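Local structure of fatty acid amide hydrolase (Candida albicans, 6KVR) at residues C120-F125 with T201-T206; S156-M161 with V250-G255; H183-S188 with S278-V283; G269-T274 with P293-P298. The protein probably hydrolyses monocarboxylic acid amides to the carboxylate and ammonia, as a serine hydrolase of the amidase signature family. One frame throughout, in Å; residues are numbered along the deposited sequence.

Contact 2 lies at the middle of this set and touches each of the other three, in each case through a probable backbone hydrogen bond. Contacts 1, 2 and 4 all sit on one mixed sheet: Thr201 N lies 2.9 Å from Leu157 O, joining contacts 1 and 2, and Asp253 N lies 2.7 Å from Val295 O, joining contacts 2 and 4. Contact 3 lies off the strands, at the start of helix 185-192, and meets contact 2 through Gln160 O and Val283 N at 2.9 Å. The predicted charge-relay residue Lys158 belongs to contact 2. The side chain of Gln203 in contact 1 is about 4 Å from that of Lys158.

Contact 1: C120-F125 with T201-T206; sequences CAMELF and TSQPQT
Thr201 closes strand 199-201 and forms an antiparallel, non-hydrogen-bonded pair with Ala121, their CA atoms 4.4 Å apart and their side chains diverging. Its CA-H leans toward Cys120 O at 3.3 Å, while its hydroxyl is engaged by Glu237 and by the carbonyl of Leu157. Ser202 follows with the one direct hydrogen bond between the segments: its N meets Cys120 O at 3.0 Å, bent to 149° at the hydrogen and approaching from above the carbonyl plane. The serine hydroxyl turns instead to Thr220 OG1. Over the backbone of Ser202 lies the selenomethionine Met122, whose CG stands anti to the carbonyl carbon (chi1 -46°). Met122 CG presses on Ser202 CA at 3.2 Å, tighter than ordinary van der Waals contact. Bends at the next two torsions carry Met122 SE along the chain to within 4.0 Å of Gln203 N. Gln203 NE2, hydrogen-bonded to Glu159 OE1, lies 4.2 Å from Met122 SE. Both Met122 and Glu123 pair through their backbones with Arg200, forming a classic beta bulge at the corner where the outermost strand 123-124 joins the sheet. The selenoether covers the backbone just beyond Cys120 O, so this buried contact combines apolar cover with a single carbonyl that receives one N-H and one polarised C-H from consecutive residues.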
loop_
_atom_site.group_PDB
_atom_site.type_symbol
_atom_site.label_atom_id
_atom_site.label_comp_id
_atom_site.label_asym_id
_atom_site.label_seq_id
_atom_site.Cartn_x
_atom_site.Cartn_y
_atom_site.Cartn_z
ATOM N N CYS A 120 -13.159 27.313 17.081
ATOM C CA CYS A 120 -12.585 26.386 16.121
ATOM C C CYS A 120 -11.083 26.564 15.869
ATOM O O CYS A 120 -10.474 25.663 15.281
ATOM C CB CYS A 120 -13.334 26.504 14.790
ATOM S SG CYS A 120 -13.252 28.165 14.094
ATOM N N ALA A 121 -10.460 27.666 16.291
ATOM C CA ALA A 121 -9.037 27.889 16.037
ATOM C C ALA A 121 -8.177 27.496 17.241
ATOM O O ALA A 121 -8.589 27.667 18.394
ATOM C CB ALA A 121 -8.770 29.353 15.673
HETATM N N MSE A 122 -6.974 26.965 16.965
HETATM C CA MSE A 122 -5.941 26.798 18.002
HETATM C C MSE A 122 -4.826 27.827 17.859
HETATM O O MSE A 122 -4.129 28.143 18.827
HETATM C CB MSE A 122 -5.302 25.399 17.971
HETATM C CG MSE A 122 -6.262 24.250 17.849
HETATM SE SE MSE A 122 -5.695 22.629 18.848
HETATM C CE MSE A 122 -5.258 23.631 20.448
ATOM N N GLU A 123 -4.642 28.308 16.630
ATOM C CA GLU A 123 -3.622 29.290 16.309
ATOM C C GLU A 123 -4.182 30.195 15.227
ATOM O O GLU A 123 -4.817 29.727 14.277
ATOM C CB GLU A 123 -2.313 28.635 15.831
ATOM C CG GLU A 123 -1.341 28.248 16.954
ATOM C CD GLU A 123 0.108 28.048 16.470
ATOM O OE1 GLU A 123 1.034 27.995 17.322
ATOM O OE2 GLU A 123 0.314 27.936 15.237
ATOM N N LEU A 124 -3.959 31.493 15.385
ATOM C CA LEU A 124 -4.388 32.484 14.413
ATOM C C LEU A 124 -3.181 33.318 14.035
ATOM O O LEU A 124 -2.412 33.721 14.909
ATOM C CB LEU A 124 -5.473 33.378 14.991
ATOM C CG LEU A 124 -6.922 33.003 14.735
ATOM C CD1 LEU A 124 -7.822 33.967 15.518
ATOM C CD2 LEU A 124 -7.182 33.091 13.256
ATOM N N PHE A 125 -2.989 33.546 12.742
ATOM C CA PHE A 125 -1.882 34.395 12.320
ATOM C C PHE A 125 -2.341 35.179 11.089
ATOM O O PHE A 125 -1.832 35.008 9.971
ATOM C CB PHE A 125 -0.581 33.621 12.067
ATOM C CG PHE A 125 -0.752 32.233 11.497
ATOM C CD1 PHE A 125 -1.061 31.150 12.319
ATOM C CD2 PHE A 125 -0.524 31.997 10.149
ATOM C CE1 PHE A 125 -1.175 29.843 11.787
ATOM C CE2 PHE A 125 -0.632 30.711 9.606
ATOM C CZ PHE A 125 -0.963 29.630 10.429
ATOM N N THR A 201 -6.568 24.674 13.072
ATOM C CA THR A 201 -7.836 24.373 13.722
ATOM C C THR A 201 -7.696 23.283 14.774
ATOM O O THR A 201 -6.746 22.493 14.773
ATOM C CB THR A 201 -8.873 23.952 12.686
ATOM O OG1 THR A 201 -8.302 22.962 11.817
ATOM C CG2 THR A 201 -9.306 25.160 11.858
ATOM N N SER A 202 -8.706 23.216 15.635
ATOM C CA SER A 202 -8.678 22.399 16.837
ATOM C C SER A 202 -8.923 20.928 16.535
ATOM O O SER A 202 -9.423 20.546 15.471
ATOM C CB SER A 202 -9.708 22.888 17.857
ATOM O OG SER A 202 -11.015 22.784 17.304
ATOM N N GLN A 203 -8.564 20.110 17.521
ATOM C CA GLN A 203 -8.606 18.659 17.465
ATOM C C GLN A 203 -8.645 18.153 18.900
ATOM O O GLN A 203 -8.171 18.840 19.807
ATOM C CB GLN A 203 -7.377 18.107 16.731
ATOM C CG GLN A 203 -6.101 18.433 17.479
ATOM C CD GLN A 203 -4.939 18.760 16.579
ATOM O OE1 GLN A 203 -5.008 18.602 15.355
ATOM N NE2 GLN A 203 -3.858 19.239 17.181
ATOM N N PRO A 204 -9.213 16.989 19.139
ATOM C CA PRO A 204 -9.230 16.447 20.500
ATOM C C PRO A 204 -7.868 15.932 20.942
ATOM O O PRO A 204 -7.019 15.561 20.129
ATOM C CB PRO A 204 -10.234 15.296 20.399
ATOM C CG PRO A 204 -10.089 14.854 18.939
ATOM C CD PRO A 204 -9.974 16.159 18.195
ATOM N N GLN A 205 -7.673 15.912 22.263
ATOM C CA GLN A 205 -6.609 15.118 22.864
ATOM C C GLN A 205 -6.696 13.656 22.409
ATOM O O GLN A 205 -7.772 13.044 22.449
ATOM C CB GLN A 205 -6.729 15.235 24.386
ATOM C CG GLN A 205 -5.844 14.328 25.210
ATOM C CD GLN A 205 -6.360 14.233 26.650
ATOM O OE1 GLN A 205 -7.348 13.546 26.928
ATOM N NE2 GLN A 205 -5.704 14.933 27.560
ATOM N N THR A 206 -5.552 13.108 21.979
ATOM C CA THR A 206 -5.276 11.774 21.413
ATOM C C THR A 206 -5.658 11.676 19.939
ATOM O O THR A 206 -5.268 10.697 19.289
ATOM C CB THR A 206 -5.948 10.584 22.148
ATOM O OG1 THR A 206 -7.343 10.491 21.805
ATOM C CG2 THR A 206 -5.795 10.674 23.668
#

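Contact 2: S156-M161 with V250-G255; sequences SLKEQM and VGSDIG
Two neighbouring parallel strands of the amidase sheet meet here: 155-158 carries Lys158, the predicted lysine of the Ser-Ser-Lys catalytic triad, and 248-253 leads to Ile254 and Gly255 of the predicted substrate site. The compact part is the ladder around buried Val250. Val250 N donates to Ser156 O at 3.1 Å, in the carbonyl plane, and Val250 O accepts from Lys158 N at 3.2 Å, nearly along the C=O axis. Leu157 and Val250 point the same way on one face of the sheet, CD2 against CG2 at 4.1 Å, beneath helix 185-192. A type I turn from Lys158 to Met161, closed by a weak backbone bond, brings the partly exposed selenomethionine back across Val250 at about a right angle, SE to CG1 at 4.0 Å. The looser side is that of Gln160 and Ser252, both partly exposed; Gln160, bent at its second torsion, reaches only the neighbourhood of Ser252. Between the two parts runs Lys158, with CG anti to the backbone N (chi1 -167°) and the rest of the chain extended, its CD passing Gly251 CA at 4.2 Å. Lys158 NZ is hydrogen-bonded to Ser233 OG, the predicted second serine of the triad, and also donates to Ser252 OG at 2.9 Å.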
loop_
_atom_site.group_PDB
_atom_site.type_symbol
_atom_site.label_atom_id
_atom_site.label_comp_id
_atom_site.label_asym_id
_atom_site.label_seq_id
_atom_site.Cartn_x
_atom_site.Cartn_y
_atom_site.Cartn_z
ATOM N N SER A 156 -7.644 26.479 5.434
ATOM C CA SER A 156 -7.426 26.193 6.844
ATOM C C SER A 156 -6.796 24.811 7.016
ATOM O O SER A 156 -7.029 23.897 6.223
ATOM C CB SER A 156 -8.740 26.270 7.621
ATOM O OG SER A 156 -9.712 25.425 7.034
ATOM N N LEU A 157 -6.010 24.662 8.078
ATOM C CA LEU A 157 -5.126 23.516 8.268
ATOM C C LEU A 157 -5.350 22.914 9.649
ATOM O O LEU A 157 -5.368 23.636 10.654
ATOM C CB LEU A 157 -3.666 23.934 8.115
ATOM C CG LEU A 157 -3.238 24.491 6.757
ATOM C CD1 LEU A 157 -1.901 25.144 6.894
ATOM C CD2 LEU A 157 -3.212 23.398 5.686
ATOM N N LYS A 158 -5.543 21.597 9.696
ATOM C CA LYS A 158 -5.606 20.909 10.981
ATOM C C LYS A 158 -4.274 21.087 11.702
ATOM O O LYS A 158 -3.211 21.014 11.081
ATOM C CB LYS A 158 -5.929 19.429 10.761
ATOM C CG LYS A 158 -6.337 18.643 11.994
ATOM C CD LYS A 158 -6.622 17.187 11.618
ATOM C CE LYS A 158 -6.870 16.326 12.861
ATOM N NZ LYS A 158 -7.587 15.043 12.547
ATOM N N GLU A 159 -4.342 21.350 13.013
ATOM C CA GLU A 159 -3.146 21.725 13.769
ATOM C C GLU A 159 -2.054 20.652 13.718
ATOM O O GLU A 159 -0.865 20.978 13.632
ATOM C CB GLU A 159 -3.511 22.031 15.230
ATOM C CG GLU A 159 -2.368 22.663 16.056
ATOM C CD GLU A 159 -1.323 21.644 16.577
ATOM O OE1 GLU A 159 -1.585 20.414 16.538
ATOM O OE2 GLU A 159 -0.229 22.077 17.015
ATOM N N GLN A 160 -2.425 19.373 13.807
ATOM C CA GLN A 160 -1.418 18.321 13.966
ATOM C C GLN A 160 -0.424 18.241 12.802
ATOM O O GLN A 160 0.625 17.603 12.951
ATOM C CB GLN A 160 -2.108 16.963 14.178
ATOM C CG GLN A 160 -2.960 16.493 12.990
ATOM C CD GLN A 160 -2.239 15.471 12.153
ATOM O OE1 GLN A 160 -1.355 14.758 12.652
ATOM N NE2 GLN A 160 -2.619 15.365 10.880
HETATM N N MSE A 161 -0.702 18.875 11.669
HETATM C CA MSE A 161 0.257 18.873 10.564
HETATM C C MSE A 161 1.399 19.841 10.824
HETATM O O MSE A 161 1.164 20.987 11.209
HETATM C CB MSE A 161 -0.423 19.235 9.240
HETATM C CG MSE A 161 -1.496 18.264 8.814
HETATM SE SE MSE A 161 -2.371 18.789 7.130
HETATM C CE MSE A 161 -3.348 20.291 7.841
ATOM N N VAL A 250 -8.300 21.224 5.311
ATOM C CA VAL A 250 -7.533 19.987 5.192
ATOM C C VAL A 250 -7.587 19.272 6.533
ATOM O O VAL A 250 -7.208 19.845 7.561
ATOM C CB VAL A 250 -6.078 20.249 4.778
ATOM C CG1 VAL A 250 -5.362 18.910 4.428
ATOM C CG2 VAL A 250 -6.040 21.190 3.601
ATOM N N GLY A 251 -8.062 18.030 6.524
ATOM C CA GLY A 251 -8.073 17.208 7.719
ATOM C C GLY A 251 -7.435 15.844 7.499
ATOM O O GLY A 251 -6.803 15.598 6.472
ATOM N N SER A 252 -7.606 14.953 8.463
ATOM C CA SER A 252 -7.125 13.588 8.372
ATOM C C SER A 252 -8.225 12.677 8.898
ATOM O O SER A 252 -9.136 13.121 9.604
ATOM C CB SER A 252 -5.831 13.396 9.166
ATOM O OG SER A 252 -6.086 13.590 10.552
ATOM N N ASP A 253 -8.146 11.394 8.543
ATOM C CA ASP A 253 -9.282 10.493 8.757
ATOM C C ASP A 253 -8.729 9.087 8.978
ATOM O O ASP A 253 -8.228 8.433 8.061
ATOM C CB ASP A 253 -10.273 10.549 7.598
ATOM C CG ASP A 253 -11.619 9.845 7.905
ATOM O OD1 ASP A 253 -11.615 8.655 8.310
ATOM O OD2 ASP A 253 -12.697 10.476 7.696
ATOM N N ILE A 254 -8.716 8.708 10.230
ATOM C CA ILE A 254 -8.817 7.347 10.693
ATOM C C ILE A 254 -10.126 7.370 11.470
ATOM O O ILE A 254 -10.476 8.406 12.062
ATOM C CB ILE A 254 -7.592 6.987 11.568
ATOM C CG1 ILE A 254 -7.060 5.575 11.290
ATOM C CG2 ILE A 254 -7.876 7.186 13.054
ATOM C CD1 ILE A 254 -5.707 5.256 12.008
ATOM N N GLY A 255 -10.904 6.302 11.387
ATOM C CA GLY A 255 -12.151 6.247 12.158
ATOM C C GLY A 255 -13.278 7.188 11.756
ATOM O O GLY A 255 -14.409 7.011 12.251
#

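Contact 3: H183-S188 with S278-V283; sequences HGVTTS and SVKGGV
Val185 stands with its two methyls divided between two partners on the loop 278-283. Val185 CG1, anti to the backbone N (chi1 174°), meets Ser278 CB at 3.6 Å; CG2 points to the other partner, crossing obliquely over the extended aliphatic chain of Lys280, with CD 3.7 Å away. That lysine runs on past the valine to a salt bridge with Asp449 of the second subunit. Thr186 turns differently: its OG1 lies anti to the carbonyl carbon and donates to Ser278 O at 2.7 Å, in the carbonyl plane and on a lone pair, and OG1 is also hydrogen-bonded to Tyr313 OH. Ser278 directs its own hydroxyl forward along the loop, where OG accepts from Lys280 N in an ST turn and also bonds Asp323. Where the two backbones come closest, Gly184 and Gly281 bring their CA atoms to 4.1 Å, a spacing suited to two residues without side chains. Gly184 is the N-cap residue of helix 185-192. The first turn of this helix is met by the loop: Val185 N donates to Lys280 O at 3.1 Å, nearly straight at 164°, and Thr186 N gives its hydrogen to a water that donates in turn to Lys280 O at 2.7 Å. One carbonyl therefore serves two N-H groups at the helix start, directly and through water, and its partial negative charge would be expected to suit the positive end of the helix dipole.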
loop_
_atom_site.group_PDB
_atom_site.type_symbol
_atom_site.label_atom_id
_atom_site.label_comp_id
_atom_site.label_asym_id
_atom_site.label_seq_id
_atom_site.Cartn_x
_atom_site.Cartn_y
_atom_site.Cartn_z
ATOM N N HIS A 183 7.285 22.772 6.820
ATOM C CA HIS A 183 5.955 22.232 6.599
ATOM C C HIS A 183 6.028 20.720 6.420
ATOM O O HIS A 183 7.035 20.175 5.964
ATOM C CB HIS A 183 5.339 22.855 5.348
ATOM C CG HIS A 183 4.995 24.307 5.492
ATOM N ND1 HIS A 183 4.813 24.916 6.715
ATOM C CD2 HIS A 183 4.802 25.270 4.557
ATOM C CE1 HIS A 183 4.517 26.190 6.528
ATOM N NE2 HIS A 183 4.500 26.428 5.229
ATOM N N GLY A 184 4.944 20.041 6.776
ATOM C CA GLY A 184 4.756 18.681 6.331
ATOM C C GLY A 184 4.547 18.647 4.834
ATOM O O GLY A 184 4.423 19.685 4.176
ATOM N N VAL A 185 4.489 17.431 4.277
ATOM C CA VAL A 185 4.450 17.305 2.819
ATOM C C VAL A 185 3.207 17.987 2.253
ATOM O O VAL A 185 3.284 18.748 1.283
ATOM C CB VAL A 185 4.525 15.831 2.389
ATOM C CG1 VAL A 185 4.338 15.728 0.899
ATOM C CG2 VAL A 185 5.877 15.228 2.783
ATOM N N THR A 186 2.044 17.727 2.846
ATOM C CA THR A 186 0.817 18.250 2.261
ATOM C C THR A 186 0.779 19.779 2.335
ATOM O O THR A 186 0.417 20.447 1.359
ATOM C CB THR A 186 -0.395 17.609 2.943
ATOM O OG1 THR A 186 -0.591 16.308 2.389
ATOM C CG2 THR A 186 -1.678 18.441 2.709
ATOM N N THR A 187 1.189 20.356 3.461
ATOM C CA THR A 187 1.164 21.809 3.565
ATOM C C THR A 187 2.140 22.458 2.586
ATOM O O THR A 187 1.817 23.486 1.972
ATOM C CB THR A 187 1.460 22.238 5.001
ATOM O OG1 THR A 187 0.395 21.799 5.845
ATOM C CG2 THR A 187 1.584 23.747 5.097
ATOM N N SER A 188 3.337 21.893 2.414
ATOM C CA SER A 188 4.257 22.565 1.507
ATOM C C SER A 188 3.839 22.381 0.063
ATOM O O SER A 188 4.137 23.240 -0.766
ATOM C CB SER A 188 5.706 22.116 1.730
ATOM O OG SER A 188 5.926 20.805 1.322
ATOM N N SER A 278 -0.444 12.684 0.880
ATOM C CA SER A 278 0.555 12.407 1.913
ATOM C C SER A 278 0.079 12.768 3.323
ATOM O O SER A 278 -0.545 13.814 3.545
ATOM C CB SER A 278 1.841 13.173 1.623
ATOM O OG SER A 278 2.808 12.889 2.623
ATOM N N VAL A 279 0.403 11.898 4.288
ATOM C CA VAL A 279 0.270 12.214 5.709
ATOM C C VAL A 279 1.626 12.426 6.366
ATOM O O VAL A 279 1.698 12.574 7.586
ATOM C CB VAL A 279 -0.534 11.145 6.477
ATOM C CG1 VAL A 279 -1.956 11.033 5.930
ATOM C CG2 VAL A 279 0.170 9.796 6.421
ATOM N N LYS A 280 2.704 12.459 5.587
ATOM C CA LYS A 280 4.038 12.638 6.149
ATOM C C LYS A 280 4.213 14.027 6.772
ATOM O O LYS A 280 3.890 15.045 6.156
ATOM C CB LYS A 280 5.092 12.401 5.060
ATOM C CG LYS A 280 6.515 12.599 5.535
ATOM C CD LYS A 280 7.527 12.395 4.412
ATOM C CE LYS A 280 8.926 12.830 4.848
ATOM N NZ LYS A 280 9.876 12.498 3.753
ATOM N N GLY A 281 4.740 14.068 7.993
ATOM C CA GLY A 281 5.104 15.331 8.610
ATOM C C GLY A 281 4.050 15.913 9.535
ATOM O O GLY A 281 3.414 16.914 9.209
ATOM N N GLY A 282 3.850 15.286 10.686
ATOM C CA GLY A 282 2.874 15.745 11.656
ATOM C C GLY A 282 3.071 15.008 12.964
ATOM O O GLY A 282 3.990 14.196 13.110
ATOM N N VAL A 283 2.195 15.305 13.919
ATOM C CA VAL A 283 2.243 14.710 15.252
ATOM C C VAL A 283 0.999 13.852 15.450
ATOM O O VAL A 283 -0.131 14.314 15.224
ATOM C CB VAL A 283 2.345 15.786 16.354
ATOM C CG1 VAL A 283 2.132 15.162 17.725
ATOM C CG2 VAL A 283 3.689 16.454 16.306
HETATM O O HOH W 1 1.582 15.711 4.945
#

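Contact 4: G269-T274 with P293-P298; sequences GLRPTT and PAVAGP
With CG anti to the backbone N (chi1 -176°), Arg271 brings that carbon to Val295, the two side chains crossing at about a right angle, while a bend at the third torsion turns the guanidinium; Thr274, with CG2 anti to the carbonyl carbon, turns that methyl to the same valine. Val295 itself is close to eclipsed (chi1 119°), a strained torsion, and its methyls have separate partners. Val295 CG1 touches both Arg271 CG and Pro272 CD, each at 3.6 Å. Val295 CG2 rests 3.5 Å from Thr274 CA and meets Thr274 CG2 as well, while the latter methyl also approaches the Pro293 ring, at 3.7 Å from its CG. This cluster lies around the end of strand 268-271, which runs antiparallel to its neighbour 295-300 in the mixed sheet of the amidase fold. Leu270 N donates to Pro298 O at 3.1 Å, almost straight (170°) and nearly along the C=O axis. Two residues on, Pro272 has no N-H to offer and brings its ring up to the neighbouring strand, CG 3.2 Å from Ala296 O. Gly297, without a side chain, lies close beside Leu270 O and the same proline ring. Helix 303-317 covers Leu270, Pro272 and Pro298. The guanidinium of Arg271 is held chiefly by Asp491 and Phe492 O, Asp491 also receiving Thr274 OG1; at the edge of the guanidinium and in its plane a water weakly accepts from NH1 and donates to Pro293 O at 2.9 Å.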
loop_
_atom_site.group_PDB
_atom_site.type_symbol
_atom_site.label_atom_id
_atom_site.label_comp_id
_atom_site.label_asym_id
_atom_site.label_seq_id
_atom_site.Cartn_x
_atom_site.Cartn_y
_atom_site.Cartn_z
ATOM N N GLY A 269 -17.021 16.598 2.586
ATOM C CA GLY A 269 -15.699 16.108 2.925
ATOM C C GLY A 269 -15.366 14.807 2.233
ATOM O O GLY A 269 -16.238 13.941 2.074
ATOM N N LEU A 270 -14.111 14.642 1.830
ATOM C CA LEU A 270 -13.673 13.440 1.127
ATOM C C LEU A 270 -12.619 12.696 1.933
ATOM O O LEU A 270 -11.556 13.252 2.230
ATOM C CB LEU A 270 -13.107 13.787 -0.247
ATOM C CG LEU A 270 -12.522 12.563 -0.954
ATOM C CD1 LEU A 270 -13.612 11.527 -1.248
ATOM C CD2 LEU A 270 -11.802 12.990 -2.242
ATOM N N ARG A 271 -12.909 11.441 2.269
ATOM C CA ARG A 271 -11.872 10.511 2.702
ATOM C C ARG A 271 -11.343 9.750 1.484
ATOM O O ARG A 271 -12.018 8.847 0.975
ATOM C CB ARG A 271 -12.410 9.525 3.737
ATOM C CG ARG A 271 -11.322 8.608 4.281
ATOM C CD ARG A 271 -11.810 7.291 4.872
ATOM N NE ARG A 271 -11.757 6.272 3.848
ATOM C CZ ARG A 271 -10.742 5.447 3.620
ATOM N NH1 ARG A 271 -9.701 5.361 4.444
ATOM N NH2 ARG A 271 -10.764 4.701 2.525
ATOM N N PRO A 272 -10.164 10.068 0.976
ATOM C CA PRO A 272 -9.666 9.353 -0.205
ATOM C C PRO A 272 -9.096 7.983 0.150
ATOM O O PRO A 272 -8.850 7.657 1.322
ATOM C CB PRO A 272 -8.586 10.282 -0.766
ATOM C CG PRO A 272 -8.275 11.270 0.323
ATOM C CD PRO A 272 -9.311 11.194 1.384
ATOM N N THR A 273 -8.942 7.157 -0.888
ATOM C CA THR A 273 -8.225 5.895 -0.738
ATOM C C THR A 273 -6.833 6.178 -0.202
ATOM O O THR A 273 -6.221 7.195 -0.551
ATOM C CB THR A 273 -8.103 5.153 -2.083
ATOM O OG1 THR A 273 -9.309 5.277 -2.841
ATOM C CG2 THR A 273 -7.834 3.657 -1.843
ATOM N N THR A 274 -6.316 5.274 0.631
ATOM C CA THR A 274 -5.000 5.509 1.215
ATOM C C THR A 274 -3.943 5.662 0.131
ATOM O O THR A 274 -4.060 5.117 -0.973
ATOM C CB THR A 274 -4.586 4.377 2.158
ATOM O OG1 THR A 274 -4.653 3.127 1.459
ATOM C CG2 THR A 274 -5.486 4.327 3.405
ATOM N N PRO A 293 -4.258 2.371 7.948
ATOM C CA PRO A 293 -3.522 3.634 7.839
ATOM C C PRO A 293 -4.457 4.832 7.760
ATOM O O PRO A 293 -5.545 4.769 7.181
ATOM C CB PRO A 293 -2.704 3.465 6.547
ATOM C CG PRO A 293 -3.386 2.398 5.777
ATOM C CD PRO A 293 -4.068 1.500 6.774
ATOM N N ALA A 294 -4.018 5.921 8.378
ATOM C CA ALA A 294 -4.710 7.188 8.315
ATOM C C ALA A 294 -4.629 7.764 6.904
ATOM O O ALA A 294 -3.901 7.281 6.037
ATOM C CB ALA A 294 -4.116 8.172 9.318
ATOM N N VAL A 295 -5.393 8.826 6.685
ATOM C CA VAL A 295 -5.553 9.415 5.368
ATOM C C VAL A 295 -5.795 10.899 5.576
ATOM O O VAL A 295 -6.344 11.314 6.598
ATOM C CB VAL A 295 -6.713 8.706 4.626
ATOM C CG1 VAL A 295 -7.843 9.668 4.266
ATOM C CG2 VAL A 295 -6.207 7.935 3.438
ATOM N N ALA A 296 -5.349 11.710 4.630
ATOM C CA ALA A 296 -5.605 13.135 4.675
ATOM C C ALA A 296 -6.480 13.506 3.486
ATOM O O ALA A 296 -6.479 12.822 2.463
ATOM C CB ALA A 296 -4.296 13.932 4.658
ATOM N N GLY A 297 -7.239 14.583 3.612
ATOM C CA GLY A 297 -8.106 14.965 2.521
ATOM C C GLY A 297 -8.850 16.264 2.752
ATOM O O GLY A 297 -8.802 16.848 3.834
ATOM N N PRO A 298 -9.570 16.729 1.732
ATOM C CA PRO A 298 -10.120 18.083 1.758
ATOM C C PRO A 298 -11.537 18.126 2.315
ATOM O O PRO A 298 -12.280 17.141 2.302
ATOM C CB PRO A 298 -10.111 18.477 0.276
ATOM C CG PRO A 298 -10.407 17.185 -0.424
ATOM C CD PRO A 298 -9.798 16.071 0.429
HETATM O O HOH W 2 -8.175 5.880 6.950
#